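Side-chain contacts in CBS domain-containing protein CBSX2, chloroplastic (Arabidopsis thaliana, PDB 3SL7), which probably modulates the chloroplast thioredoxin system as a redox regulator built from a pair of CBS domains: residues L29-E34 and T38-I43; G7-P12 and V150-L155; Q14-V19 and D45-V50; L109-S114 and E118-L123; S54-L59 and T127-L132. One frame throughout, in Å; residues are numbered along the deposited sequence.

Contact 1 (L29-E34 and T38-I43); sequences LELLVE and TGLPVI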
# COMPACT_ATOMS: atom_id res chain seq x y z
N LEU A 29 -1.10 -1.70 -14.51
CA LEU A 29 -1.72 -0.62 -13.74
C LEU A 29 -3.05 -1.07 -13.14
O LEU A 29 -3.32 -0.82 -11.97
CB LEU A 29 -1.93 0.62 -14.61
CG LEU A 29 -0.68 1.46 -14.88
CD1 LEU A 29 -0.95 2.53 -15.94
CD2 LEU A 29 -0.17 2.09 -13.60
N GLU A 30 -3.87 -1.75 -13.94
CA GLU A 30 -5.17 -2.23 -13.47
C GLU A 30 -5.00 -3.19 -12.29
O GLU A 30 -5.73 -3.12 -11.30
CB GLU A 30 -5.94 -2.92 -14.60
CG GLU A 30 -7.44 -3.02 -14.35
CD GLU A 30 -8.19 -3.62 -15.53
OE1 GLU A 30 -9.37 -3.99 -15.35
OE2 GLU A 30 -7.60 -3.72 -16.63
N LEU A 31 -4.02 -4.08 -12.40
CA LEU A 31 -3.72 -5.05 -11.35
C LEU A 31 -3.26 -4.34 -10.09
O LEU A 31 -3.67 -4.70 -8.98
CB LEU A 31 -2.66 -6.04 -11.82
CG LEU A 31 -2.39 -7.19 -10.85
CD1 LEU A 31 -3.68 -7.97 -10.62
CD2 LEU A 31 -1.31 -8.10 -11.40
N LEU A 32 -2.40 -3.33 -10.25
CA LEU A 32 -1.95 -2.53 -9.12
C LEU A 32 -3.14 -1.96 -8.37
O LEU A 32 -3.22 -2.10 -7.16
CB LEU A 32 -1.06 -1.38 -9.56
CG LEU A 32 0.38 -1.67 -9.94
CD1 LEU A 32 1.04 -0.38 -10.39
CD2 LEU A 32 1.13 -2.27 -8.77
N VAL A 33 -4.04 -1.30 -9.09
CA VAL A 33 -5.15 -0.58 -8.45
C VAL A 33 -6.20 -1.54 -7.91
O VAL A 33 -6.80 -1.28 -6.87
CB VAL A 33 -5.79 0.50 -9.38
CG1 VAL A 33 -4.73 1.42 -9.94
CG2 VAL A 33 -6.61 -0.13 -10.49
N GLU A 34 -6.43 -2.65 -8.60
CA GLU A 34 -7.40 -3.64 -8.11
C GLU A 34 -6.90 -4.38 -6.87
O GLU A 34 -7.67 -4.61 -5.93
CB GLU A 34 -7.79 -4.63 -9.20
CG GLU A 34 -9.11 -4.30 -9.86
CD GLU A 34 -9.72 -5.51 -10.52
OE1 GLU A 34 -9.06 -6.57 -10.54
OE2 GLU A 34 -10.87 -5.40 -11.01
N THR A 38 1.43 -1.21 -4.76
CA THR A 38 2.14 -0.21 -5.53
C THR A 38 3.28 -0.81 -6.33
O THR A 38 3.94 -0.12 -7.11
CB THR A 38 2.71 0.89 -4.64
OG1 THR A 38 3.70 0.32 -3.77
CG2 THR A 38 1.59 1.52 -3.81
N GLY A 39 3.54 -2.10 -6.13
CA GLY A 39 4.59 -2.77 -6.87
C GLY A 39 4.24 -4.21 -7.12
O GLY A 39 3.42 -4.79 -6.41
N LEU A 40 4.86 -4.79 -8.13
CA LEU A 40 4.55 -6.15 -8.55
C LEU A 40 5.81 -6.89 -8.93
O LEU A 40 6.66 -6.33 -9.63
CB LEU A 40 3.67 -6.12 -9.80
CG LEU A 40 2.31 -5.43 -9.73
CD1 LEU A 40 1.87 -5.03 -11.13
CD2 LEU A 40 1.29 -6.34 -9.08
N PRO A 41 5.94 -8.15 -8.48
CA PRO A 41 7.02 -8.97 -9.00
C PRO A 41 6.70 -9.35 -10.43
O PRO A 41 5.54 -9.54 -10.78
CB PRO A 41 6.98 -10.22 -8.09
CG PRO A 41 5.62 -10.25 -7.53
CD PRO A 41 5.16 -8.83 -7.43
N VAL A 42 7.73 -9.43 -11.26
CA VAL A 42 7.56 -9.87 -12.63
C VAL A 42 8.15 -11.26 -12.78
O VAL A 42 9.30 -11.49 -12.42
CB VAL A 42 8.25 -8.90 -13.60
CG1 VAL A 42 7.84 -9.20 -15.05
CG2 VAL A 42 7.90 -7.43 -13.23
N ILE A 43 7.35 -12.19 -13.30
CA ILE A 43 7.81 -13.55 -13.54
C ILE A 43 7.75 -13.87 -15.03
O ILE A 43 7.13 -13.12 -15.79
CB ILE A 43 6.92 -14.57 -12.81
CG1 ILE A 43 5.45 -14.37 -13.22
CG2 ILE A 43 7.07 -14.42 -11.31
CD1 ILE A 43 4.56 -15.54 -12.88
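L32 and L40 interlock where helix 25-35 packs on strand 39-43 within the first CBS domain. The methyl CD2 of L32 pushes against L40 CG at 3.5 Å and also reaches the backbone at the T38-G39 peptide, lying 3.6 Å from G39 N. One residue earlier on the helix, L31 turns its CG anti to the backbone N (chi1 -173°) and brings CD2 to L40 CD2. L40 is thus straddled by two consecutive helix leucines: CG and CD1 lean on L32, while CD2 is turned to L31 and still borders L32 CD2. Cutting L40 back to an alanine is likely to leave both leucine tips without their common partner and open a gap under the helix. Outward from these three leucines, V53 of strand 49-54 touches L40, V19 backs L31, and L58 of helix 55-58 closes over L32. At the far side of the helix, L29 packs on L155 of the second subunit. Between the methyls themselves, L31 CD2 and L40 CD2 stand 3.9 Å apart.

Contact 2 (G7-P12 and V150-L155); sequences GDFMTP and VVRAAL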
# COMPACT_ATOMS: atom_id res chain seq x y z
N GLY A 7 10.86 -17.34 5.68
CA GLY A 7 9.79 -18.28 5.42
C GLY A 7 8.71 -18.28 6.48
O GLY A 7 7.56 -18.66 6.22
N ASP A 8 9.08 -17.86 7.68
CA ASP A 8 8.14 -17.84 8.80
C ASP A 8 7.10 -16.72 8.68
O ASP A 8 6.03 -16.81 9.28
CB ASP A 8 8.90 -17.68 10.12
CG ASP A 8 9.83 -18.86 10.40
OD1 ASP A 8 9.42 -20.03 10.23
OD2 ASP A 8 11.00 -18.61 10.78
N PHE A 9 7.42 -15.67 7.93
CA PHE A 9 6.56 -14.48 7.91
C PHE A 9 6.29 -13.86 6.54
O PHE A 9 5.59 -12.86 6.44
CB PHE A 9 7.12 -13.41 8.83
CG PHE A 9 7.18 -13.84 10.27
CD1 PHE A 9 6.06 -13.75 11.08
CD2 PHE A 9 8.35 -14.34 10.80
CE1 PHE A 9 6.11 -14.14 12.39
CE2 PHE A 9 8.41 -14.73 12.12
CZ PHE A 9 7.28 -14.64 12.92
N MSE A 10 6.83 -14.46 5.49
CA MSE A 10 6.63 -13.93 4.15
C MSE A 10 5.19 -14.07 3.68
O MSE A 10 4.42 -14.90 4.19
CB MSE A 10 7.51 -14.68 3.16
CG MSE A 10 7.03 -16.09 2.91
SE MSE A 10 8.23 -17.02 1.73
CE MSE A 10 7.11 -18.58 1.29
N THR A 11 4.84 -13.27 2.69
CA THR A 11 3.58 -13.39 2.00
C THR A 11 3.66 -14.61 1.10
O THR A 11 4.53 -14.68 0.24
CB THR A 11 3.34 -12.13 1.13
OG1 THR A 11 3.39 -10.97 1.97
CG2 THR A 11 1.99 -12.20 0.45
N PRO A 12 2.75 -15.56 1.31
CA PRO A 12 2.68 -16.81 0.54
C PRO A 12 2.50 -16.54 -0.94
O PRO A 12 1.98 -15.49 -1.31
CB PRO A 12 1.42 -17.48 1.08
CG PRO A 12 1.17 -16.85 2.40
CD PRO A 12 1.65 -15.45 2.27
N VAL A 150 7.14 -7.83 8.05
CA VAL A 150 8.16 -7.71 9.09
C VAL A 150 7.54 -7.15 10.36
O VAL A 150 7.83 -7.60 11.46
CB VAL A 150 9.35 -6.84 8.63
CG1 VAL A 150 10.33 -6.63 9.78
CG2 VAL A 150 10.04 -7.48 7.43
N VAL A 151 6.66 -6.16 10.21
CA VAL A 151 5.95 -5.64 11.37
C VAL A 151 5.09 -6.73 12.02
O VAL A 151 5.04 -6.88 13.24
CB VAL A 151 5.09 -4.44 10.98
CG1 VAL A 151 4.24 -3.97 12.17
CG2 VAL A 151 5.98 -3.33 10.44
N ARG A 152 4.41 -7.51 11.19
CA ARG A 152 3.61 -8.62 11.67
C ARG A 152 4.46 -9.56 12.50
O ARG A 152 4.03 -10.06 13.54
CB ARG A 152 2.98 -9.36 10.50
CG ARG A 152 1.96 -10.41 10.89
CD ARG A 152 1.20 -10.87 9.65
NE ARG A 152 0.44 -12.09 9.90
CZ ARG A 152 0.96 -13.31 9.88
NH1 ARG A 152 2.26 -13.47 9.64
NH2 ARG A 152 0.20 -14.36 10.11
N ALA A 153 5.69 -9.80 12.05
CA ALA A 153 6.60 -10.69 12.78
C ALA A 153 6.96 -10.13 14.15
O ALA A 153 6.90 -10.84 15.15
CB ALA A 153 7.85 -10.98 11.97
N ALA A 154 7.34 -8.86 14.19
CA ALA A 154 7.67 -8.22 15.47
C ALA A 154 6.49 -8.28 16.44
O ALA A 154 6.66 -8.53 17.64
CB ALA A 154 8.11 -6.78 15.26
N LEU A 155 5.28 -8.07 15.92
CA LEU A 155 4.07 -8.14 16.73
C LEU A 155 3.84 -9.55 17.28
O LEU A 155 3.59 -9.73 18.47
CB LEU A 155 2.87 -7.74 15.89
CG LEU A 155 2.31 -6.31 15.87
CD1 LEU A 155 2.61 -5.46 17.11
CD2 LEU A 155 2.43 -5.55 14.55
O HOH W 1 3.28 -16.01 9.22
O HOH W 2 4.22 -11.89 8.57
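The ring of F9 carries the methyl of A153 squarely on one face: CB stands 3.3 Å from the ring centroid and only 11° off its normal, a CH-pi contact. At the ring's edge, near its plane, comes R152 NH1, 4.1 Å from F9 CD1. F9 CG is anti to its own carbonyl carbon (chi1 -62°), which swings the ring across to the helix, where A153 CA lies 3.5 Å from F9 CE1. The arginine makes no direct hydrogen bond across the contact. Instead, its extended chain carries NH1 to two waters in the guanidinium plane: one is 2.8 Å from NH1 and donates to D8 O, the other is 2.7 Å from NH1 and donates to F9 O. One nitrogen is thereby tied to two successive carbonyls, probably bringing positive charge close to the end of the helical turn 6-9. L117 of helix 117-124 touches both F9 and A153, and Y4 meets the F9 ring. The N-terminal turn is thus clasped against helix 147-159 of the second CBS domain, whose L155 packs on I92 of the second subunit, and T11 bonds to I144 by its backbone, adding strand 11-12 to the edge of the sheet.

Contact 3 (Q14-V19 and D45-V50); sequences QNLHVV and DNWTLV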
# COMPACT_ATOMS: atom_id res chain seq x y z
N GLN A 14 0.37 -17.73 -2.87
CA GLN A 14 -1.05 -17.63 -3.21
C GLN A 14 -1.58 -16.21 -3.06
O GLN A 14 -2.64 -15.89 -3.59
CB GLN A 14 -1.91 -18.62 -2.41
CG GLN A 14 -1.78 -18.49 -0.89
CD GLN A 14 -0.80 -19.49 -0.30
OE1 GLN A 14 0.22 -19.82 -0.91
NE2 GLN A 14 -1.11 -19.98 0.89
N ASN A 15 -0.84 -15.37 -2.35
CA ASN A 15 -1.27 -13.99 -2.16
C ASN A 15 -0.46 -12.98 -2.97
O ASN A 15 -0.60 -11.77 -2.80
CB ASN A 15 -1.28 -13.63 -0.67
CG ASN A 15 -2.19 -14.55 0.12
OD1 ASN A 15 -1.79 -15.12 1.13
ND2 ASN A 15 -3.43 -14.70 -0.34
N LEU A 16 0.40 -13.48 -3.86
CA LEU A 16 1.18 -12.61 -4.72
C LEU A 16 0.34 -12.09 -5.86
O LEU A 16 -0.64 -12.73 -6.27
CB LEU A 16 2.40 -13.32 -5.30
CG LEU A 16 3.36 -13.91 -4.27
CD1 LEU A 16 4.56 -14.67 -4.85
CD2 LEU A 16 3.71 -12.95 -3.14
N HIS A 17 0.72 -10.93 -6.38
CA HIS A 17 0.15 -10.41 -7.60
C HIS A 17 1.30 -10.22 -8.58
O HIS A 17 2.19 -9.41 -8.34
CB HIS A 17 -0.57 -9.10 -7.31
CG HIS A 17 -1.39 -9.15 -6.06
ND1 HIS A 17 -2.50 -9.97 -5.94
CD2 HIS A 17 -1.25 -8.53 -4.87
CE1 HIS A 17 -3.02 -9.83 -4.73
NE2 HIS A 17 -2.27 -8.96 -4.06
N VAL A 18 1.30 -11.01 -9.64
CA VAL A 18 2.43 -11.03 -10.55
C VAL A 18 2.02 -10.54 -11.92
O VAL A 18 0.85 -10.62 -12.29
CB VAL A 18 3.01 -12.45 -10.71
CG1 VAL A 18 3.50 -12.99 -9.35
CG2 VAL A 18 1.97 -13.38 -11.30
N VAL A 19 2.99 -10.02 -12.66
CA VAL A 19 2.82 -9.77 -14.09
C VAL A 19 4.01 -10.38 -14.82
O VAL A 19 4.94 -10.88 -14.18
CB VAL A 19 2.75 -8.26 -14.40
CG1 VAL A 19 1.48 -7.67 -13.79
CG2 VAL A 19 3.98 -7.55 -13.84
N ASP A 45 6.90 -17.21 -17.86
CA ASP A 45 5.85 -18.22 -17.98
C ASP A 45 6.00 -19.38 -16.98
O ASP A 45 5.02 -20.05 -16.66
CB ASP A 45 5.78 -18.74 -19.42
CG ASP A 45 5.30 -17.67 -20.41
OD1 ASP A 45 4.65 -16.70 -19.97
OD2 ASP A 45 5.57 -17.80 -21.62
N ASN A 46 7.21 -19.60 -16.47
CA ASN A 46 7.47 -20.71 -15.55
C ASN A 46 7.62 -20.26 -14.10
O ASN A 46 8.12 -21.01 -13.26
CB ASN A 46 8.71 -21.51 -15.98
CG ASN A 46 8.63 -21.99 -17.41
OD1 ASN A 46 9.52 -21.73 -18.21
ND2 ASN A 46 7.55 -22.70 -17.73
N TRP A 47 7.19 -19.04 -13.81
CA TRP A 47 7.24 -18.50 -12.45
C TRP A 47 8.65 -18.18 -11.97
O TRP A 47 8.85 -17.91 -10.79
CB TRP A 47 6.51 -19.42 -11.46
CG TRP A 47 5.09 -19.03 -11.39
CD1 TRP A 47 4.11 -19.33 -12.29
CD2 TRP A 47 4.49 -18.20 -10.40
NE1 TRP A 47 2.93 -18.76 -11.91
CE2 TRP A 47 3.13 -18.06 -10.75
CE3 TRP A 47 4.96 -17.58 -9.24
CZ2 TRP A 47 2.24 -17.31 -9.99
CZ3 TRP A 47 4.07 -16.84 -8.49
CH2 TRP A 47 2.73 -16.71 -8.86
N THR A 48 9.61 -18.19 -12.89
CA THR A 48 10.93 -17.66 -12.58
C THR A 48 10.81 -16.16 -12.36
O THR A 48 10.22 -15.44 -13.18
CB THR A 48 11.92 -17.94 -13.70
OG1 THR A 48 11.96 -19.35 -13.94
CG2 THR A 48 13.31 -17.45 -13.30
N LEU A 49 11.35 -15.68 -11.24
CA LEU A 49 11.33 -14.26 -10.93
C LEU A 49 12.31 -13.58 -11.88
O LEU A 49 13.49 -13.93 -11.91
CB LEU A 49 11.74 -14.05 -9.48
CG LEU A 49 11.62 -12.70 -8.77
CD1 LEU A 49 12.84 -11.86 -9.01
CD2 LEU A 49 10.36 -11.97 -9.19
N VAL A 50 11.83 -12.63 -12.68
CA VAL A 50 12.72 -11.96 -13.64
C VAL A 50 12.91 -10.47 -13.35
O VAL A 50 13.83 -9.84 -13.87
CB VAL A 50 12.25 -12.17 -15.09
CG1 VAL A 50 12.12 -13.65 -15.40
CG2 VAL A 50 10.93 -11.42 -15.35
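V18 and W47 make the main apolar contact, their side chains crossing at about a right angle. V18 CG1 reaches the outer end of the six-membered ring, 3.8 Å from W47 CH2, and CG2 approaches the same end at 4.2 Å from CZ2. Because CG1 lies anti to the carbonyl carbon (chi1 -61°), both valine methyls can be presented to the indole. L16 adds a lighter touch, its CD1 at the ring edge 4.3 Å from W47 CZ3. L141 of strand 141-146, in the second CBS domain, touches all three side chains. Polar partners come from outside: R13 makes a cation-pi contact with the tryptophan, and D45 forms a salt bridge with K20. The contact ties the loop after strand 11-12 to the turn between strands 39-43 and 49-54 of the first CBS domain. With no hydrogen bond joining the two segments, the contact rests on dispersion and on shielding hydrocarbon near the surface, so it is likely to depend on shape more than on direction.

Contact 4 (L109-S114 and E118-L123); sequences LVVRDS and EDAARL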
# COMPACT_ATOMS: atom_id res chain seq x y z
N LEU A 109 16.95 -7.68 -5.94
CA LEU A 109 17.37 -8.32 -4.71
C LEU A 109 16.32 -9.33 -4.32
O LEU A 109 15.13 -9.01 -4.30
CB LEU A 109 17.50 -7.30 -3.59
CG LEU A 109 18.80 -6.50 -3.55
CD1 LEU A 109 18.83 -5.60 -2.31
CD2 LEU A 109 19.98 -7.48 -3.57
N VAL A 110 16.75 -10.54 -4.00
CA VAL A 110 15.83 -11.54 -3.46
C VAL A 110 16.39 -12.24 -2.22
O VAL A 110 17.59 -12.18 -1.93
CB VAL A 110 15.47 -12.62 -4.49
CG1 VAL A 110 14.96 -12.00 -5.81
CG2 VAL A 110 16.65 -13.55 -4.74
N VAL A 111 15.51 -12.91 -1.49
CA VAL A 111 15.93 -13.71 -0.36
C VAL A 111 15.38 -15.11 -0.54
O VAL A 111 14.64 -15.37 -1.50
CB VAL A 111 15.42 -13.13 0.97
CG1 VAL A 111 16.08 -11.79 1.24
CG2 VAL A 111 13.91 -12.99 0.94
N ARG A 112 15.77 -16.02 0.35
CA ARG A 112 15.25 -17.38 0.36
C ARG A 112 14.35 -17.51 1.59
O ARG A 112 14.39 -16.67 2.47
CB ARG A 112 16.44 -18.33 0.45
CG ARG A 112 17.47 -18.01 -0.63
CD ARG A 112 16.90 -18.41 -1.96
NE ARG A 112 16.84 -19.85 -1.95
CZ ARG A 112 17.76 -20.62 -2.50
NH1 ARG A 112 18.77 -20.06 -3.17
NH2 ARG A 112 17.65 -21.93 -2.40
N ASP A 113 13.53 -18.56 1.67
CA ASP A 113 12.71 -18.70 2.87
C ASP A 113 13.57 -18.95 4.12
O ASP A 113 13.14 -18.68 5.24
CB ASP A 113 11.63 -19.78 2.72
CG ASP A 113 12.18 -21.15 2.37
OD1 ASP A 113 13.38 -21.43 2.61
OD2 ASP A 113 11.38 -21.95 1.86
N SER A 114 14.79 -19.45 3.91
CA SER A 114 15.71 -19.75 5.00
C SER A 114 16.49 -18.52 5.45
O SER A 114 17.20 -18.57 6.44
CB SER A 114 16.70 -20.83 4.56
OG SER A 114 17.33 -20.44 3.35
N GLU A 118 16.12 -10.97 10.45
CA GLU A 118 16.77 -9.69 10.72
C GLU A 118 17.62 -9.22 9.53
O GLU A 118 17.65 -8.04 9.23
CB GLU A 118 17.63 -9.75 11.99
CG GLU A 118 16.84 -10.17 13.21
CD GLU A 118 17.48 -9.75 14.54
OE1 GLU A 118 18.30 -8.80 14.54
OE2 GLU A 118 17.16 -10.37 15.58
N ASP A 119 18.32 -10.15 8.88
CA ASP A 119 19.06 -9.81 7.67
C ASP A 119 18.10 -9.32 6.59
O ASP A 119 18.32 -8.29 5.97
CB ASP A 119 19.83 -11.02 7.16
CG ASP A 119 21.11 -11.26 7.93
OD1 ASP A 119 21.34 -10.58 8.95
OD2 ASP A 119 21.90 -12.14 7.52
N ALA A 120 17.02 -10.07 6.38
CA ALA A 120 16.05 -9.71 5.36
C ALA A 120 15.43 -8.35 5.66
O ALA A 120 15.24 -7.54 4.76
CB ALA A 120 14.98 -10.78 5.23
N ALA A 121 15.14 -8.10 6.92
CA ALA A 121 14.53 -6.84 7.31
C ALA A 121 15.41 -5.65 6.90
O ALA A 121 14.93 -4.65 6.38
CB ALA A 121 14.25 -6.82 8.81
N ARG A 122 16.71 -5.79 7.15
CA ARG A 122 17.69 -4.78 6.80
C ARG A 122 17.64 -4.48 5.30
O ARG A 122 17.65 -3.33 4.88
CB ARG A 122 19.08 -5.29 7.19
CG ARG A 122 20.11 -4.23 7.50
CD ARG A 122 21.24 -4.83 8.34
NE ARG A 122 20.73 -5.42 9.58
CZ ARG A 122 21.49 -5.86 10.57
NH1 ARG A 122 22.81 -5.78 10.49
NH2 ARG A 122 20.93 -6.38 11.66
N LEU A 123 17.59 -5.55 4.51
CA LEU A 123 17.60 -5.46 3.06
C LEU A 123 16.38 -4.74 2.51
O LEU A 123 16.49 -4.01 1.53
CB LEU A 123 17.64 -6.85 2.45
CG LEU A 123 18.84 -7.49 1.75
CD1 LEU A 123 19.79 -6.55 1.00
CD2 LEU A 123 19.54 -8.57 2.59
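The segment 109-114 runs past helix 117-124 without any backbone hydrogen bond to it, with the CA atoms of V111 and A120 7.0 Å apart and those of L109 and L123 8.3 Å apart. Two apolar pairs bridge this spacing. Near the start of the segment the two leucines meet by their ends: L109 CD1 and L123 CD1 approach to 3.6 Å, the side chains crossing at about a right angle. L109 has CG anti to its carbonyl carbon (chi1 -82°), which sends the branch out toward the helix. L123 sits off the usual staggered positions (chi1 -108°, chi2 -32°) where its CD1 meets L109. This pair lies at the margin of the contact, with L109 on the surface. Deeper in, V111 CG1 faces A120 CB at 4.3 Å, a looser approach consistent with the helix lying close over the strand. V6 of helix 6-9 touches both V111 and A120, while L132 of strand 131-135 packs against V111 and L123 and thereby connects the two pairs. On another side of the helix, A121 and E118 pack on F85 of the second subunit. Strand 111-112, helix 117-124 and strand 131-135 form a beta-alpha-beta unit, in which the two strands lie parallel as neighbours and the helix covers them; this crossover is a building block of the CBS fold, here in the second of the paired domains.

Contact 5 (S54-L59 and T127-L132); sequences SDYDLL and TKFRRL. With ACT (acetate ion), chain C.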
# COMPACT_ATOMS: atom_id res chain seq x y z
N SER A 54 7.12 -1.08 -10.38
CA SER A 54 6.33 -0.28 -9.47
C SER A 54 5.45 0.71 -10.19
O SER A 54 5.65 0.96 -11.38
CB SER A 54 7.25 0.49 -8.54
OG SER A 54 8.02 -0.40 -7.77
N ASP A 55 4.51 1.30 -9.46
CA ASP A 55 3.68 2.37 -10.03
C ASP A 55 4.56 3.50 -10.58
O ASP A 55 4.26 4.04 -11.63
CB ASP A 55 2.66 2.90 -9.01
CG ASP A 55 3.26 3.16 -7.63
OD1 ASP A 55 4.50 3.16 -7.49
OD2 ASP A 55 2.48 3.37 -6.69
N TYR A 56 5.65 3.82 -9.88
CA TYR A 56 6.56 4.89 -10.33
C TYR A 56 7.26 4.55 -11.65
O TYR A 56 7.72 5.45 -12.36
CB TYR A 56 7.57 5.27 -9.22
CG TYR A 56 8.37 4.13 -8.62
CD1 TYR A 56 8.15 3.72 -7.31
CD2 TYR A 56 9.35 3.48 -9.35
CE1 TYR A 56 8.89 2.68 -6.75
CE2 TYR A 56 10.09 2.43 -8.80
CZ TYR A 56 9.85 2.04 -7.50
OH TYR A 56 10.59 1.00 -6.96
N ASP A 57 7.34 3.27 -11.98
CA ASP A 57 7.91 2.85 -13.26
C ASP A 57 6.87 2.95 -14.36
O ASP A 57 7.16 3.43 -15.45
CB ASP A 57 8.40 1.41 -13.19
CG ASP A 57 9.52 1.21 -12.18
OD1 ASP A 57 10.43 2.06 -12.14
OD2 ASP A 57 9.47 0.20 -11.45
N LEU A 58 5.67 2.48 -14.06
CA LEU A 58 4.60 2.42 -15.03
C LEU A 58 4.05 3.80 -15.39
O LEU A 58 3.53 4.00 -16.49
CB LEU A 58 3.47 1.52 -14.51
CG LEU A 58 3.86 0.07 -14.21
CD1 LEU A 58 2.73 -0.65 -13.49
CD2 LEU A 58 4.24 -0.67 -15.50
N LEU A 59 4.17 4.76 -14.48
CA LEU A 59 3.61 6.10 -14.72
C LEU A 59 4.68 7.19 -14.78
O LEU A 59 4.42 8.33 -14.43
CB LEU A 59 2.58 6.44 -13.64
CG LEU A 59 1.30 5.60 -13.71
CD1 LEU A 59 0.47 5.79 -12.47
CD2 LEU A 59 0.51 5.93 -14.97
N THR A 127 16.47 -1.63 -0.92
CA THR A 127 15.93 -1.71 -2.27
C THR A 127 14.80 -0.69 -2.46
O THR A 127 13.96 -0.55 -1.58
CB THR A 127 15.39 -3.13 -2.56
OG1 THR A 127 14.71 -3.13 -3.83
CG2 THR A 127 14.41 -3.55 -1.48
N LYS A 128 14.79 0.03 -3.59
CA LYS A 128 13.75 1.03 -3.83
C LYS A 128 12.38 0.37 -3.88
O LYS A 128 11.37 0.97 -3.51
CB LYS A 128 14.01 1.84 -5.11
CG LYS A 128 13.21 3.14 -5.16
CD LYS A 128 13.51 3.97 -6.41
CE LYS A 128 12.73 3.46 -7.60
NZ LYS A 128 12.68 4.48 -8.68
N PHE A 129 12.37 -0.89 -4.30
CA PHE A 129 11.14 -1.67 -4.34
C PHE A 129 10.53 -1.87 -2.94
O PHE A 129 9.32 -2.07 -2.82
CB PHE A 129 11.39 -3.00 -5.02
CG PHE A 129 10.15 -3.71 -5.46
CD1 PHE A 129 9.23 -3.06 -6.28
CD2 PHE A 129 9.91 -5.01 -5.09
CE1 PHE A 129 8.08 -3.70 -6.70
CE2 PHE A 129 8.77 -5.67 -5.50
CZ PHE A 129 7.84 -5.02 -6.30
N ARG A 130 11.36 -1.81 -1.90
CA ARG A 130 10.88 -1.94 -0.52
C ARG A 130 10.11 -3.24 -0.24
O ARG A 130 9.31 -3.32 0.69
CB ARG A 130 10.00 -0.75 -0.15
CG ARG A 130 10.72 0.59 -0.20
CD ARG A 130 11.61 0.80 1.02
NE ARG A 130 10.94 1.59 2.05
CZ ARG A 130 11.00 2.91 2.12
NH1 ARG A 130 11.70 3.60 1.22
NH2 ARG A 130 10.36 3.56 3.09
N ARG A 131 10.33 -4.24 -1.08
CA ARG A 131 9.88 -5.60 -0.81
C ARG A 131 10.99 -6.49 -1.31
O ARG A 131 11.79 -6.07 -2.14
CB ARG A 131 8.60 -5.92 -1.58
CG ARG A 131 7.53 -4.86 -1.50
CD ARG A 131 6.54 -5.05 -2.63
NE ARG A 131 5.43 -4.11 -2.57
CZ ARG A 131 5.43 -2.90 -3.11
NH1 ARG A 131 6.50 -2.46 -3.75
NH2 ARG A 131 4.37 -2.12 -3.00
N LEU A 132 11.04 -7.73 -0.81
CA LEU A 132 12.02 -8.69 -1.27
C LEU A 132 11.27 -9.90 -1.78
O LEU A 132 10.62 -10.59 -1.01
CB LEU A 132 12.96 -9.11 -0.14
CG LEU A 132 13.81 -7.97 0.41
CD1 LEU A 132 14.46 -8.39 1.73
CD2 LEU A 132 14.86 -7.58 -0.61
C ACT C . 2.80 -6.00 -1.48
O ACT C . 2.72 -4.95 -0.81
OXT ACT C . 3.57 -5.95 -2.46
CH3 ACT C . 2.03 -7.24 -1.12
O HOH W 3 7.25 0.37 -5.05
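Where the two CBS domains face each other, S54 and Y56 at the start of helix 55-58 meet K128 and F129, next to an arginine and a bound acetate. S54 OG lies in the plane of the F129 ring at its edge, 3.3 Å from CD1. A water 2.9 Å from S54 OG accepts from R131 NH1, linking the segments. Y56 OH lies 3.7 Å from F129 N, and S54 CB covers one face of the tyrosine ring; the lysine end's fit against it is doubtful. A type I beta turn from T127 to R130 presents K128 and F129, with an ST turn in which F129 N donates to T127 OG1. With alanine for Y56, F129 N and S54 OG would probably lose the nearby hydroxyl and S54 CB its aromatic cover. R131 NH1 lies 3.6 Å above the F129 ring plane, toward its rim, and NH2 hydrogen-bonds T38 OG1. R131 NE makes weak hydrogen bonds to the acetate, probably from the crystallisation liquor, with OXT at 2.6 Å.

In the fold
Along the chain, contact 2 spans nearly everything, pairing the N-terminal turn with the last helix, and the other four lie within that span. Contacts 1 and 3 belong to the first CBS domain, their centres 11 Å apart, and share the sheet of strands 39-43 and 49-54. Contact 4 lies in the second domain, its centre about 22 Å from that of contact 1, and shares a sheet with contacts 2 and 5. Contact 5 joins the domains: it bonds to contact 1 through T38 with R131 and D55, and packs L132 on contact 4. The two domains are thus tied together at separate places, while all but contact 3 also reach the second subunit.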